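Local coordinates for protein purine nucleoside phosphorylase (Grouper iridovirus, PDB 3KHS) that probably catalyses the phosphate-dependent cleavage of purine nucleosides to the free base and ribose 1-phosphate, a step of purine salvage, at residues Tyr189-Gly194 and Ser217-Thr222. Residues are numbered along the deposited sequence; the frame is centred on the assembly and turned at random.
Sequences YCCVNG and STAPET. With PO4 (phosphate ion), chain G.
Tyr-189 and Ser-217 meet through the phenol oxygen of one and the backbone amide of the other, an example of how a strand side chain can hold the turn that carries a ligand-binding hydroxyl. CB of the tyrosine points toward 217-222, and CG continues anti to the backbone N (chi1 -180°), bringing the ring alongside Ser-217. The ring rim has Cys-191 CB in its plane. Farther out, CE2 comes within 3.3 Å of Ser-217 O, approached obliquely, and CZ lies 4.4 Å from Thr-218 CB. At the tip, Tyr-189 OH accepts a hydrogen bond from Ser-217 N (3.1 Å, N-H...O angle 159°).

With its backbone N bonded in this way, Ser-217 has its CB pointing away from the strand. OG, lying between the backbone N and the carbonyl carbon (chi1 70°), donates to phosphate O3 at 2.7 Å and receives a bond from Thr-218 OG1. Ser-30, Arg-81, His-83 and the backbone N of Ala-113 complete the grip on the ion, consistent with the phosphate site of this family; Tyr-189 thus acts from the second shell.

Cys-191, two residues along the same side of the strand, adds apolar packing. Its CB packs on Ala-219 CB at 3.6 Å, while SG reaches Pro-220 CD at 3.9 Å, so the first turn of the helix rests against the strand end.

All of this is buried. Strand 184-191 runs between strands 131-134 and 213-215, parallel to both, and the chain passes from 213-215 through Ser-217 into helix 219-227. Thr-218 stands at the N-cap position without a side-chain capping bond, its OG1 being taken up by Asn-112 ND2 of strand 107-116 and by Ser-217 OG, and the tyrosine ring also touches Ser-236 of strand 231-241.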
loop_
_atom_site.group_PDB
_atom_site.type_symbol
_atom_site.label_atom_id
_atom_site.label_comp_id
_atom_site.label_asym_id
_atom_site.label_seq_id
_atom_site.Cartn_x
_atom_site.Cartn_y
_atom_site.Cartn_z
ATOM N N TYR B 189 4.855 -12.114 -12.770
ATOM C CA TYR B 189 3.582 -12.179 -12.004
ATOM C C TYR B 189 3.408 -10.956 -11.127
ATOM O O TYR B 189 4.267 -10.646 -10.322
ATOM C CB TYR B 189 3.522 -13.430 -11.109
ATOM C CG TYR B 189 2.247 -13.569 -10.305
ATOM C CD1 TYR B 189 1.254 -14.489 -10.665
ATOM C CD2 TYR B 189 2.065 -12.828 -9.136
ATOM C CE1 TYR B 189 0.096 -14.680 -9.849
ATOM C CE2 TYR B 189 0.939 -13.009 -8.336
ATOM C CZ TYR B 189 -0.028 -13.932 -8.688
ATOM O OH TYR B 189 -1.064 -14.118 -7.796
ATOM N N CYS B 190 2.314 -10.235 -11.301
ATOM C CA CYS B 190 2.076 -9.058 -10.462
ATOM C C CYS B 190 1.058 -9.409 -9.387
ATOM O O CYS B 190 -0.061 -9.831 -9.692
ATOM C CB CYS B 190 1.561 -7.854 -11.276
ATOM S SG CYS B 190 1.093 -6.385 -10.268
ATOM N N CYS B 191 1.463 -9.233 -8.135
ATOM C CA CYS B 191 0.598 -9.534 -7.011
ATOM C C CYS B 191 -0.072 -8.284 -6.442
ATOM O O CYS B 191 0.603 -7.297 -6.124
ATOM C CB CYS B 191 1.412 -10.216 -5.895
ATOM S SG CYS B 191 0.385 -10.668 -4.470
ATOM N N VAL B 192 -1.390 -8.334 -6.304
ATOM C CA VAL B 192 -2.155 -7.212 -5.730
ATOM C C VAL B 192 -2.953 -7.738 -4.552
ATOM O O VAL B 192 -3.134 -8.957 -4.406
ATOM C CB VAL B 192 -3.153 -6.603 -6.734
ATOM C CG1 VAL B 192 -2.383 -5.951 -7.869
ATOM C CG2 VAL B 192 -4.115 -7.697 -7.250
ATOM N N ASN B 193 -3.457 -6.827 -3.726
ATOM C CA ASN B 193 -4.213 -7.237 -2.565
ATOM C C ASN B 193 -5.512 -7.980 -2.836
ATOM O O ASN B 193 -5.786 -9.017 -2.232
ATOM C CB ASN B 193 -4.528 -6.040 -1.676
ATOM C CG ASN B 193 -4.859 -6.463 -0.259
ATOM O OD1 ASN B 193 -3.975 -6.534 0.593
ATOM N ND2 ASN B 193 -6.126 -6.800 -0.010
ATOM N N GLY B 194 -6.313 -7.462 -3.761
ATOM C CA GLY B 194 -7.609 -8.067 -4.015
ATOM C C GLY B 194 -8.557 -7.565 -2.895
ATOM O O GLY B 194 -8.166 -6.712 -2.071
ATOM N N SER B 217 -1.931 -13.638 -4.878
ATOM C CA SER B 217 -1.167 -14.520 -3.991
ATOM C C SER B 217 0.237 -14.782 -4.468
ATOM O O SER B 217 0.830 -13.982 -5.184
ATOM C CB SER B 217 -1.849 -15.876 -3.871
ATOM O OG SER B 217 -1.736 -16.590 -5.086
ATOM N N THR B 218 0.776 -15.917 -4.025
ATOM C CA THR B 218 2.106 -16.385 -4.432
ATOM C C THR B 218 3.341 -15.563 -4.104
ATOM O O THR B 218 4.286 -16.084 -3.541
ATOM C CB THR B 218 2.096 -16.641 -5.948
ATOM O OG1 THR B 218 1.117 -17.649 -6.233
ATOM C CG2 THR B 218 3.479 -17.092 -6.464
ATOM N N ALA B 219 3.346 -14.284 -4.471
ATOM C CA ALA B 219 4.514 -13.439 -4.238
ATOM C C ALA B 219 4.958 -13.356 -2.785
ATOM O O ALA B 219 6.146 -13.497 -2.502
ATOM C CB ALA B 219 4.266 -12.012 -4.785
ATOM N N PRO B 220 4.023 -13.073 -1.842
ATOM C CA PRO B 220 4.475 -13.003 -0.463
ATOM C C PRO B 220 4.962 -14.365 0.018
ATOM O O PRO B 220 5.843 -14.428 0.858
ATOM C CB PRO B 220 3.236 -12.496 0.308
ATOM C CG PRO B 220 2.133 -13.000 -0.497
ATOM C CD PRO B 220 2.603 -12.706 -1.918
ATOM N N GLU B 221 4.399 -15.444 -0.509
ATOM C CA GLU B 221 4.825 -16.770 -0.107
ATOM C C GLU B 221 6.246 -17.089 -0.590
ATOM O O GLU B 221 7.028 -17.705 0.144
ATOM C CB GLU B 221 3.855 -17.818 -0.622
ATOM C CG GLU B 221 2.497 -17.792 0.063
ATOM C CD GLU B 221 1.390 -18.141 -0.911
ATOM O OE1 GLU B 221 0.837 -17.216 -1.551
ATOM O OE2 GLU B 221 1.094 -19.345 -1.061
ATOM N N THR B 222 6.590 -16.676 -1.806
ATOM C CA THR B 222 7.939 -16.943 -2.311
ATOM C C THR B 222 8.955 -16.017 -1.655
ATOM O O THR B 222 10.136 -16.344 -1.567
ATOM C CB THR B 222 8.035 -16.791 -3.855
ATOM O OG1 THR B 222 7.752 -15.427 -4.231
ATOM C CG2 THR B 222 7.037 -17.721 -4.526
HETATM P P PO4 G . -4.936 -18.299 -6.188
HETATM O O1 PO4 G . -4.737 -19.440 -7.121
HETATM O O2 PO4 G . -4.690 -18.751 -4.782
HETATM O O3 PO4 G . -3.978 -17.202 -6.512
HETATM O O4 PO4 G . -6.331 -17.798 -6.320
#